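PDB 4X7R: TarM from Staphylococcus aureus subsp. aureus 21178, which is a glycosyltransferase of the GT-B clan, with two Rossmann-like domains and a large antiparallel beta-sheet insertion. Local coordinates for residues V8-D12 and V13-G17; D48-I51 and K52-K56; N202-A205 and L206-Y210. The protein carries 1 engineered substitution. All blocks are in the same frame, centred on the assembly; numbering follows the deposited sequence.

Contact 1 of 3, residues V8-D12 and V13-G17. With SGN (2-deoxy-6-O-sulfo-2-(sulfoamino)-alpha-D-glucopyranose), chain C; UDP (uridine-5'-diphosphate), chain E; SUS (2-deoxy-3,6-di-O-sulfo-2-(sulfoamino)-alpha-D-glucopyranose), chain B.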
loop_
_atom_site.group_PDB
_atom_site.type_symbol
_atom_site.label_atom_id
_atom_site.label_comp_id
_atom_site.label_asym_id
_atom_site.label_seq_id
_atom_site.Cartn_x
_atom_site.Cartn_y
_atom_site.Cartn_z
ATOM N N VAL A 8 -4.337 3.555 7.745
ATOM C CA VAL A 8 -3.465 2.604 7.045
ATOM C C VAL A 8 -2.035 2.762 7.600
ATOM O O VAL A 8 -1.703 3.801 8.187
ATOM C CB VAL A 8 -3.569 2.819 5.503
ATOM C CG1 VAL A 8 -2.931 4.141 5.032
ATOM C CG2 VAL A 8 -3.017 1.640 4.726
ATOM N N HIS A 9 -1.196 1.740 7.423
ATOM C CA HIS A 9 0.187 1.788 7.864
ATOM C C HIS A 9 0.926 3.017 7.303
ATOM O O HIS A 9 1.446 3.821 8.079
ATOM C CB HIS A 9 0.898 0.494 7.434
ATOM C CG HIS A 9 2.373 0.529 7.635
ATOM N ND1 HIS A 9 2.926 0.911 8.848
ATOM C CD2 HIS A 9 3.369 0.190 6.783
ATOM C CE1 HIS A 9 4.234 0.842 8.679
ATOM N NE2 HIS A 9 4.551 0.401 7.461
ATOM N N GLU A 10 0.962 3.156 5.965
ATOM C CA GLU A 10 1.699 4.211 5.259
ATOM C C GLU A 10 1.075 4.517 3.920
ATOM O O GLU A 10 0.223 3.758 3.429
ATOM C CB GLU A 10 3.137 3.723 4.967
ATOM C CG GLU A 10 3.233 2.645 3.881
ATOM C CD GLU A 10 4.630 2.277 3.416
ATOM O OE1 GLU A 10 5.430 3.182 3.087
ATOM O OE2 GLU A 10 4.893 1.063 3.306
ATOM N N LEU A 11 1.548 5.607 3.302
ATOM C CA LEU A 11 1.233 6.022 1.938
ATOM C C LEU A 11 2.557 6.102 1.205
ATOM O O LEU A 11 3.551 6.547 1.772
ATOM C CB LEU A 11 0.531 7.392 1.867
ATOM C CG LEU A 11 -0.922 7.487 2.346
ATOM C CD1 LEU A 11 -1.443 8.888 2.144
ATOM C CD2 LEU A 11 -1.835 6.457 1.639
ATOM N N ASP A 12 2.580 5.638 -0.033
ATOM C CA ASP A 12 3.736 5.681 -0.910
ATOM C C ASP A 12 3.297 5.707 -2.371
ATOM O O ASP A 12 2.126 5.445 -2.662
ATOM C CB ASP A 12 4.754 4.550 -0.618
ATOM C CG ASP A 12 6.193 5.029 -0.790
ATOM O OD1 ASP A 12 6.395 6.097 -1.407
ATOM O OD2 ASP A 12 7.107 4.350 -0.292
ATOM N N VAL A 13 4.235 6.017 -3.281
ATOM C CA VAL A 13 4.022 6.181 -4.728
ATOM C C VAL A 13 3.859 4.923 -5.590
ATOM O O VAL A 13 3.386 5.044 -6.731
ATOM C CB VAL A 13 5.025 7.173 -5.371
ATOM C CG1 VAL A 13 4.873 8.567 -4.780
ATOM C CG2 VAL A 13 6.462 6.668 -5.245
ATOM N N ASN A 14 4.315 3.755 -5.162
ATOM C CA ASN A 14 4.103 2.666 -6.136
ATOM C C ASN A 14 3.255 1.539 -5.547
ATOM O O ASN A 14 3.655 0.378 -5.576
ATOM C CB ASN A 14 5.438 2.196 -6.780
ATOM C CG ASN A 14 6.043 3.051 -7.909
ATOM O OD1 ASN A 14 7.057 2.662 -8.511
ATOM N ND2 ASN A 14 5.470 4.216 -8.249
ATOM N N LYS A 15 2.084 1.902 -4.980
ATOM C CA LYS A 15 1.189 0.966 -4.288
ATOM C C LYS A 15 0.033 0.401 -5.137
ATOM O O LYS A 15 -0.184 0.819 -6.276
ATOM C CB LYS A 15 0.681 1.574 -2.954
ATOM C CG LYS A 15 1.780 1.926 -1.940
ATOM C CD LYS A 15 2.277 0.707 -1.179
ATOM C CE LYS A 15 3.588 0.935 -0.473
ATOM N NZ LYS A 15 4.726 1.023 -1.433
ATOM N N GLY A 16 -0.685 -0.555 -4.550
ATOM C CA GLY A 16 -1.804 -1.262 -5.151
ATOM C C GLY A 16 -3.178 -0.763 -4.754
ATOM O O GLY A 16 -3.372 0.424 -4.463
ATOM N N GLY A 17 -4.133 -1.692 -4.756
ATOM C CA GLY A 17 -5.553 -1.412 -4.593
ATOM C C GLY A 17 -6.033 -0.833 -3.297
ATOM O O GLY A 17 -6.995 -0.073 -3.317
HETATM C C1 SGN C . 0.593 -5.157 2.401
HETATM C C2 SGN C . 1.165 -5.908 1.164
HETATM C C3 SGN C . 1.924 -4.944 0.201
HETATM C C4 SGN C . 1.116 -3.664 -0.096
HETATM C C5 SGN C . 0.551 -3.038 1.203
HETATM C C6 SGN C . -0.315 -1.816 0.907
HETATM N N2 SGN C . 2.035 -7.011 1.600
HETATM O O3 SGN C . 2.201 -5.604 -1.052
HETATM O O4 SGN C . 1.935 -2.698 -0.785
HETATM O O5 SGN C . -0.224 -4.022 1.977
HETATM O O6 SGN C . -1.380 -2.223 0.051
HETATM S S1 SGN C . 1.249 -8.545 1.427
HETATM O O1S SGN C . 0.999 -8.825 -0.058
HETATM O O2S SGN C . -0.092 -8.557 2.186
HETATM O O3S SGN C . 2.189 -9.600 2.025
HETATM S S2 SGN C . -1.576 -1.571 -1.311
HETATM O O4S SGN C . -2.625 -2.414 -2.052
HETATM O O5S SGN C . -0.291 -1.523 -2.132
HETATM O O6S SGN C . -2.077 -0.153 -1.041
HETATM N N1 UDP E . -1.715 -0.185 -10.063
HETATM C C2 UDP E . -1.193 0.886 -10.765
HETATM N N3 UDP E . -0.040 0.618 -11.466
HETATM C C4 UDP E . 0.643 -0.577 -11.518
HETATM C C5 UDP E . 0.072 -1.634 -10.725
HETATM C C6 UDP E . -1.065 -1.413 -10.038
HETATM O O2 UDP E . -1.708 1.995 -10.770
HETATM O O4 UDP E . 1.655 -0.671 -12.239
HETATM C "C1'" UDP E . -3.056 0.008 -9.456
HETATM C "C2'" UDP E . -4.214 -0.413 -10.357
HETATM O "O2'" UDP E . -4.583 0.638 -11.235
HETATM C "C3'" UDP E . -5.308 -0.701 -9.327
HETATM C "C4'" UDP E . -4.523 -1.235 -8.133
HETATM O "O4'" UDP E . -3.156 -0.788 -8.296
HETATM O "O3'" UDP E . -6.155 0.395 -8.979
HETATM C "C5'" UDP E . -4.563 -2.733 -7.969
HETATM O "O5'" UDP E . -5.878 -3.058 -7.466
HETATM P PA UDP E . -6.450 -4.540 -7.239
HETATM O O1A UDP E . -7.683 -4.456 -6.426
HETATM O O2A UDP E . -6.735 -5.169 -8.613
HETATM O O3A UDP E . -5.359 -5.376 -6.495
HETATM P PB UDP E . -4.511 -5.123 -5.157
HETATM O O1B UDP E . -5.367 -4.415 -4.139
HETATM O O2B UDP E . -3.273 -4.273 -5.464
HETATM O O3B UDP E . -4.098 -6.463 -4.581
HETATM N N2 SUS B . 2.833 -1.221 12.363
HETATM C C1 SUS B . 4.791 -2.536 11.656
HETATM S S1 SUS B . 3.239 0.482 12.573
HETATM C C2 SUS B . 3.567 -1.760 11.204
HETATM S S2 SUS B . 6.614 -3.420 6.471
HETATM C C3 SUS B . 2.661 -2.661 10.335
HETATM O O3 SUS B . 1.548 -1.909 9.810
HETATM S S3 SUS B . 0.138 -2.261 10.281
HETATM C C4 SUS B . 3.424 -3.338 9.189
HETATM O O4 SUS B . 2.530 -4.294 8.653
HETATM C C5 SUS B . 4.730 -4.023 9.730
HETATM O O5 SUS B . 5.503 -3.055 10.501
HETATM C C6 SUS B . 5.692 -4.477 8.635
HETATM O O6 SUS B . 6.027 -3.334 7.869
HETATM O O1S SUS B . 2.679 1.275 11.396
HETATM O O2S SUS B . 2.619 0.912 13.894
HETATM O O3S SUS B . 4.756 0.666 12.620
HETATM O O4S SUS B . 6.606 -2.011 5.869
HETATM O O5S SUS B . 8.041 -3.966 6.571
HETATM O O6S SUS B . 5.761 -4.347 5.598
HETATM O O7S SUS B . -0.079 -3.729 9.969
HETATM O O8S SUS B . -0.917 -1.431 9.549
HETATM O O9S SUS B . 0.009 -2.033 11.783
HETATM O O HOH W 1 0.684 4.506 -4.850
#

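Contact 2 of 3, residues D48-I51 and K52-K56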
loop_
_atom_site.group_PDB
_atom_site.type_symbol
_atom_site.label_atom_id
_atom_site.label_comp_id
_atom_site.label_asym_id
_atom_site.label_seq_id
_atom_site.Cartn_x
_atom_site.Cartn_y
_atom_site.Cartn_z
ATOM N N ASP A 48 6.664 14.747 2.959
ATOM C CA ASP A 48 6.235 15.922 2.197
ATOM C C ASP A 48 6.421 15.687 0.691
ATOM O O ASP A 48 5.513 15.980 -0.085
ATOM C CB ASP A 48 6.999 17.173 2.712
ATOM C CG ASP A 48 6.723 18.492 2.007
ATOM O OD1 ASP A 48 5.544 18.733 1.621
ATOM O OD2 ASP A 48 7.673 19.311 1.883
ATOM N N GLU A 49 7.545 15.078 0.288
ATOM C CA GLU A 49 7.823 14.754 -1.118
ATOM C C GLU A 49 6.939 13.628 -1.671
ATOM O O GLU A 49 6.643 13.630 -2.875
ATOM C CB GLU A 49 9.314 14.439 -1.341
ATOM C CG GLU A 49 10.263 15.630 -1.195
ATOM C CD GLU A 49 9.780 17.005 -1.647
ATOM O OE1 GLU A 49 9.435 17.818 -0.760
ATOM O OE2 GLU A 49 9.772 17.282 -2.870
ATOM N N ILE A 50 6.547 12.649 -0.815
ATOM C CA ILE A 50 5.689 11.518 -1.218
ATOM C C ILE A 50 4.291 12.074 -1.553
ATOM O O ILE A 50 3.754 11.788 -2.628
ATOM C CB ILE A 50 5.626 10.401 -0.127
ATOM C CG1 ILE A 50 7.028 9.826 0.288
ATOM C CG2 ILE A 50 4.607 9.304 -0.475
ATOM C CD1 ILE A 50 7.847 9.087 -0.791
ATOM N N ILE A 51 3.730 12.885 -0.637
ATOM C CA ILE A 51 2.418 13.505 -0.786
ATOM C C ILE A 51 2.295 14.360 -2.066
ATOM O O ILE A 51 1.359 14.141 -2.861
ATOM C CB ILE A 51 1.972 14.222 0.518
ATOM C CG1 ILE A 51 1.905 13.241 1.736
ATOM C CG2 ILE A 51 0.652 14.983 0.327
ATOM C CD1 ILE A 51 1.101 11.836 1.486
ATOM N N LYS A 52 3.280 15.267 -2.302
ATOM C CA LYS A 52 3.333 16.119 -3.487
ATOM C C LYS A 52 3.316 15.269 -4.749
ATOM O O LYS A 52 2.562 15.582 -5.668
ATOM C CB LYS A 52 4.596 17.009 -3.495
ATOM C CG LYS A 52 4.633 18.115 -2.456
ATOM C CD LYS A 52 5.884 18.971 -2.651
ATOM C CE LYS A 52 6.272 19.794 -1.444
ATOM N NZ LYS A 52 5.310 20.895 -1.169
ATOM N N ALA A 53 4.125 14.174 -4.784
ATOM C CA ALA A 53 4.210 13.270 -5.934
ATOM C C ALA A 53 2.871 12.571 -6.209
ATOM O O ALA A 53 2.446 12.538 -7.358
ATOM C CB ALA A 53 5.307 12.242 -5.714
ATOM N N LEU A 54 2.205 12.038 -5.156
ATOM C CA LEU A 54 0.906 11.348 -5.255
ATOM C C LEU A 54 -0.181 12.290 -5.744
ATOM O O LEU A 54 -1.053 11.874 -6.507
ATOM C CB LEU A 54 0.489 10.755 -3.895
ATOM C CG LEU A 54 1.188 9.491 -3.411
ATOM C CD1 LEU A 54 0.881 9.231 -1.949
ATOM C CD2 LEU A 54 0.824 8.289 -4.284
ATOM N N LYS A 55 -0.125 13.563 -5.310
ATOM C CA LYS A 55 -1.093 14.580 -5.739
ATOM C C LYS A 55 -0.841 15.031 -7.179
ATOM O O LYS A 55 -1.796 15.147 -7.940
ATOM C CB LYS A 55 -1.146 15.758 -4.764
ATOM C CG LYS A 55 -1.749 15.355 -3.436
ATOM C CD LYS A 55 -2.039 16.526 -2.521
ATOM C CE LYS A 55 -2.598 15.953 -1.244
ATOM N NZ LYS A 55 -3.255 16.976 -0.406
ATOM N N LYS A 56 0.443 15.222 -7.560
ATOM C CA LYS A 56 0.867 15.621 -8.908
ATOM C C LYS A 56 0.438 14.572 -9.933
ATOM O O LYS A 56 -0.060 14.932 -11.001
ATOM C CB LYS A 56 2.393 15.851 -8.946
ATOM C CG LYS A 56 2.940 16.255 -10.309
ATOM C CD LYS A 56 4.212 17.099 -10.207
ATOM C CE LYS A 56 4.155 18.422 -10.958
ATOM N NZ LYS A 56 3.899 18.256 -12.415
#

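Contact 3 of 3, residues N202-A205 and L206-Y210. With ZDO (methyl 2-deoxy-6-O-sulfo-2-(sulfoamino)-alpha-D-glucopyranoside), chain D; IDS (2-O-sulfo-alpha-L-idopyranuronic acid), chain F; SUS (2-deoxy-3,6-di-O-sulfo-2-(sulfoamino)-alpha-D-glucopyranose), chain B.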
loop_
_atom_site.group_PDB
_atom_site.type_symbol
_atom_site.label_atom_id
_atom_site.label_comp_id
_atom_site.label_asym_id
_atom_site.label_seq_id
_atom_site.Cartn_x
_atom_site.Cartn_y
_atom_site.Cartn_z
ATOM N N ASN A 202 4.853 1.319 24.424
ATOM C CA ASN A 202 5.195 0.798 23.092
ATOM C C ASN A 202 4.545 1.681 22.015
ATOM O O ASN A 202 3.877 2.650 22.349
ATOM C CB ASN A 202 4.802 -0.707 22.952
ATOM C CG ASN A 202 3.355 -1.006 23.293
ATOM O OD1 ASN A 202 2.472 -0.144 23.242
ATOM N ND2 ASN A 202 3.081 -2.220 23.717
ATOM N N ASN A 203 4.779 1.371 20.741
ATOM C CA ASN A 203 4.249 2.118 19.588
ATOM C C ASN A 203 2.712 2.135 19.512
ATOM O O ASN A 203 2.128 3.160 19.159
ATOM C CB ASN A 203 4.834 1.579 18.280
ATOM C CG ASN A 203 4.574 2.464 17.118
ATOM O OD1 ASN A 203 4.957 3.641 17.102
ATOM N ND2 ASN A 203 3.825 1.967 16.166
ATOM N N LEU A 204 2.059 1.020 19.859
ATOM C CA LEU A 204 0.592 0.942 19.837
ATOM C C LEU A 204 0.029 1.954 20.826
ATOM O O LEU A 204 -0.851 2.701 20.449
ATOM C CB LEU A 204 0.132 -0.506 20.142
ATOM C CG LEU A 204 -1.337 -0.761 20.463
ATOM C CD1 LEU A 204 -2.238 -0.482 19.237
ATOM C CD2 LEU A 204 -1.522 -2.201 20.956
ATOM N N ALA A 205 0.588 2.028 22.058
ATOM C CA ALA A 205 0.190 3.017 23.078
ATOM C C ALA A 205 0.356 4.444 22.544
ATOM O O ALA A 205 -0.524 5.272 22.768
ATOM C CB ALA A 205 1.019 2.851 24.360
ATOM N N LEU A 206 1.483 4.739 21.869
ATOM C CA LEU A 206 1.740 6.069 21.291
ATOM C C LEU A 206 0.652 6.376 20.244
ATOM O O LEU A 206 0.016 7.438 20.296
ATOM C CB LEU A 206 3.151 6.101 20.634
ATOM C CG LEU A 206 3.498 7.367 19.810
ATOM C CD1 LEU A 206 3.778 8.529 20.703
ATOM C CD2 LEU A 206 4.672 7.135 18.863
ATOM N N CYS A 207 0.415 5.414 19.312
ATOM C CA CYS A 207 -0.601 5.564 18.249
ATOM C C CYS A 207 -2.007 5.690 18.760
ATOM O O CYS A 207 -2.762 6.491 18.231
ATOM C CB CYS A 207 -0.462 4.458 17.220
ATOM S SG CYS A 207 1.084 4.547 16.297
ATOM N N VAL A 208 -2.335 4.989 19.852
ATOM C CA VAL A 208 -3.656 5.104 20.481
ATOM C C VAL A 208 -3.824 6.517 21.065
ATOM O O VAL A 208 -4.860 7.148 20.854
ATOM C CB VAL A 208 -3.894 3.984 21.528
ATOM C CG1 VAL A 208 -5.056 4.327 22.466
ATOM C CG2 VAL A 208 -4.116 2.640 20.837
ATOM N N TYR A 209 -2.782 7.027 21.765
ATOM C CA TYR A 209 -2.804 8.376 22.333
ATOM C C TYR A 209 -3.011 9.391 21.217
ATOM O O TYR A 209 -3.863 10.266 21.336
ATOM C CB TYR A 209 -1.494 8.662 23.088
ATOM C CG TYR A 209 -1.301 10.120 23.466
ATOM C CD1 TYR A 209 -1.930 10.662 24.587
ATOM C CD2 TYR A 209 -0.429 10.941 22.747
ATOM C CE1 TYR A 209 -1.713 11.991 24.967
ATOM C CE2 TYR A 209 -0.236 12.277 23.094
ATOM C CZ TYR A 209 -0.871 12.795 24.210
ATOM O OH TYR A 209 -0.684 14.124 24.519
ATOM N N TYR A 210 -2.226 9.259 20.141
ATOM C CA TYR A 210 -2.252 10.140 18.976
ATOM C C TYR A 210 -3.661 10.286 18.381
ATOM O O TYR A 210 -4.122 11.412 18.177
ATOM C CB TYR A 210 -1.224 9.658 17.927
ATOM C CG TYR A 210 -1.403 10.302 16.569
ATOM C CD1 TYR A 210 -1.281 11.680 16.406
ATOM C CD2 TYR A 210 -1.655 9.529 15.438
ATOM C CE1 TYR A 210 -1.434 12.279 15.162
ATOM C CE2 TYR A 210 -1.798 10.120 14.182
ATOM C CZ TYR A 210 -1.679 11.495 14.053
ATOM O OH TYR A 210 -1.768 12.095 12.833
HETATM C C1 ZDO D . 5.426 -8.874 19.256
HETATM C C1M ZDO D . 6.266 -8.433 21.444
HETATM C C2 ZDO D . 5.854 -9.086 17.784
HETATM C C3 ZDO D . 5.941 -7.757 17.052
HETATM C C4 ZDO D . 4.655 -6.890 17.187
HETATM C C5 ZDO D . 4.231 -6.803 18.689
HETATM C C6 ZDO D . 2.850 -6.138 18.874
HETATM O O1 ZDO D . 6.489 -8.270 20.035
HETATM N N2 ZDO D . 7.140 -9.785 17.676
HETATM S S2 ZDO D . 6.945 -11.520 17.481
HETATM O OSA ZDO D . 6.020 -12.031 18.593
HETATM O OSB ZDO D . 8.360 -12.120 17.548
HETATM O OSC ZDO D . 6.314 -11.822 16.117
HETATM O O3 ZDO D . 6.259 -8.018 15.681
HETATM O O4 ZDO D . 5.010 -5.582 16.698
HETATM O O5 ZDO D . 4.167 -8.144 19.277
HETATM O O6 ZDO D . 2.420 -6.235 20.246
HETATM S S6 ZDO D . 2.792 -5.203 21.333
HETATM O OS1 ZDO D . 2.590 -5.849 22.712
HETATM O OS2 ZDO D . 1.865 -3.987 21.214
HETATM O OS3 ZDO D . 4.263 -4.759 21.211
HETATM C C1 IDS F . 4.079 -4.944 15.802
HETATM C C2 IDS F . 4.506 -3.469 15.626
HETATM C C3 IDS F . 5.652 -3.306 14.562
HETATM C C4 IDS F . 5.416 -4.140 13.295
HETATM C C5 IDS F . 5.045 -5.604 13.653
HETATM C C6 IDS F . 4.749 -6.450 12.408
HETATM O O2 IDS F . 3.342 -2.667 15.285
HETATM O O3 IDS F . 6.936 -3.669 15.100
HETATM O O4 IDS F . 4.340 -3.570 12.555
HETATM O O5 IDS F . 3.870 -5.574 14.508
HETATM O O6A IDS F . 3.577 -6.885 12.291
HETATM O O6B IDS F . 5.689 -6.631 11.597
HETATM S S IDS F . 2.504 -1.935 16.347
HETATM O O1S IDS F . 2.164 -2.805 17.563
HETATM O O2S IDS F . 3.285 -0.707 16.804
HETATM O O3S IDS F . 1.172 -1.507 15.731
HETATM N N2 SUS B . 2.833 -1.221 12.363
HETATM C C1 SUS B . 4.791 -2.536 11.656
HETATM S S1 SUS B . 3.239 0.482 12.573
HETATM C C2 SUS B . 3.567 -1.760 11.204
HETATM S S2 SUS B . 6.614 -3.420 6.471
HETATM C C3 SUS B . 2.661 -2.661 10.335
HETATM O O3 SUS B . 1.548 -1.909 9.810
HETATM S S3 SUS B . 0.138 -2.261 10.281
HETATM C C4 SUS B . 3.424 -3.338 9.189
HETATM O O4 SUS B . 2.530 -4.294 8.653
HETATM C C5 SUS B . 4.730 -4.023 9.730
HETATM O O5 SUS B . 5.503 -3.055 10.501
HETATM C C6 SUS B . 5.692 -4.477 8.635
HETATM O O6 SUS B . 6.027 -3.334 7.869
HETATM O O1S SUS B . 2.679 1.275 11.396
HETATM O O2S SUS B . 2.619 0.912 13.894
HETATM O O3S SUS B . 4.756 0.666 12.620
HETATM O O4S SUS B . 6.606 -2.011 5.869
HETATM O O5S SUS B . 8.041 -3.966 6.571
HETATM O O6S SUS B . 5.761 -4.347 5.598
HETATM O O7S SUS B . -0.079 -3.729 9.969
HETATM O O8S SUS B . -0.917 -1.431 9.549
HETATM O O9S SUS B . 0.009 -2.033 11.783
#

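Contact 1 of 3, residues V8-D12 and V13-G17
Asp-12 and Val-13 meet in a local turn contact within the loop between strand 3-7 and helix 17-31 of the N-terminal Rossmann-like domain. The Asp-12 carboxylate reaches forward: OD1 accepts from Val-13 N at 2.9 Å, on its anti side and 31° out of the carboxylate plane. A water closes the turn, donating to Asp-12 O and accepting from Lys-15 N. Bent at chi2 and chi4, the Lys-15 chain folds back so that CG lies 3.6 Å from Asp-12 O and NZ 3.6 Å from Asp-12 CB. Its ammonium stays beyond salt-bridge range of Asp-12 OD2, at 4.2 Å. Glu-10 crosses this lysine at about a right angle, OE2 coming 4.0 Å from Lys-15 CE, while OE1 forms a salt bridge with Lys-44. His-9 ND1 donates to O1S of SUS in the ring plane, at 2.6 Å, while SUS C4 lies over one ring face. Gly-16, at the N-cap position, donates its N to SGN O5S (2.6 Å), and Gly-17 N donates to UDP O2B (2.8 Å), both nearly straight. Successive amides at the helix start thus grip a sulfate and a phosphate, whose negative charge the helix dipole would probably favour.

Contact 2 of 3, residues D48-I51 and K52-K56
Ile-50 and Leu-54, one helical turn apart on helix 47-56, run side by side and point the same way, with Ile-50 CG2 4.0 Å from Leu-54 CD1. Ile-51 adds to this apolar face: its CD1 approaches the same Leu-54 methyl at 4.3 Å. Leu-54 is buried and also touches Met-60. Here the helix packs against the loop that follows strand 3-7, Ile-50 touching Asp-12, Ile-51 touching Leu-11 and Ala-53 touching Val-13. Beneath the side chains, backbone amides of Lys-52, Ala-53, Leu-54 and Lys-55 donate to the carbonyls four residues earlier; the Lys-55 N to Ile-51 O bond, at 2.9 Å, is the shortest of the four.

The solvent side, with exposed Asp-48, Glu-49 and Lys-52, is held more loosely. Lys-52 runs back along the helix, its CG 3.3 Å from Asp-48 O. Its methylene CE lies closest to the carboxylate, 3.3 Å from Asp-48 OD1, and the bend at chi4 (-69°) leaves NZ beside OD1 in a long salt bridge of 3.5 Å. The separation and exposed setting suggest a modest electrostatic attraction. Glu-49 OE1 only skirts the lysine, 3.8 Å from Lys-52 CE.

The extended chain of partly exposed Lys-55 lies alongside Ile-51, with CE 3.7 Å from Ile-51 CG2, and its NZ is hydrogen-bonded to the backbone oxygens of Arg-62 and Thr-64. That reach ties the helix to the chain leading into strand 66-68, within the right-handed beta-alpha-beta unit of strands 36-40 and 66-68 characteristic of a Rossmann-like domain.

Contact 3 of 3, residues N202-A205 and L206-Y210
Asn-203 approaches Cys-207 and Leu-206 with its amide while gripping the bound sugar chain. Its OD1 lies 3.9 Å from Leu-206 CD2, and its ND2 lies 3.8 Å from Cys-207 SG. The same nitrogen donates to IDS O2S at 2.8 Å, and O2S of the SUS N-sulfate comes equally close, so one amide end meets two sulfated groups. With CG anti to the backbone N (chi1 -168°), the amide is carried off the first turn toward these anions. Beside it, Leu-204 crosses Val-208, CD1 to CG2 at 4.0 Å. Asn-202 ND2 comes within 3.3 Å of ZDO OS2, with Leu-204 CD2 merely alongside.

These groups sit at the start of helix 203-214, shortly after strand 198-200 at the edge of the antiparallel sheet. Asn-202 is the N-cap: its OD1 accepts from Ala-205 N at 3.1 Å, the donor tilted 18° from the side-chain carbonyl plane. Regular helix bonds take over from there, beginning with Leu-206 N to Asn-202 O and followed by Cys-207 N to Asn-203 O.

Farther out, Leu-206 packs on Val-69 and Phe-73 of helix 69-78 and on Phe-200, while Leu-204 and Cys-207 touch Lys-233, whose NZ also binds both IDS and SUS.

The three contacts follow in series along the chain, and each is a local one. Contacts 1 and 2 both belong to the Rossmann-like domain built on the parallel sheet containing strands 3-7 and 36-40; their centres are 12 Å apart and they touch directly, Asp-12 O lying 3.5 Å from Leu-54 CD2. Contact 3 comes only after the ten-stranded antiparallel sheet has been traversed, its centre 21 Å from that of contact 1 and 26 Å from that of contact 2. Yet SUS touches both contacts 1 and 3, so the bound sugar chain bridges the 202-210 helix start and the 8-17 loop, which also binds UDP.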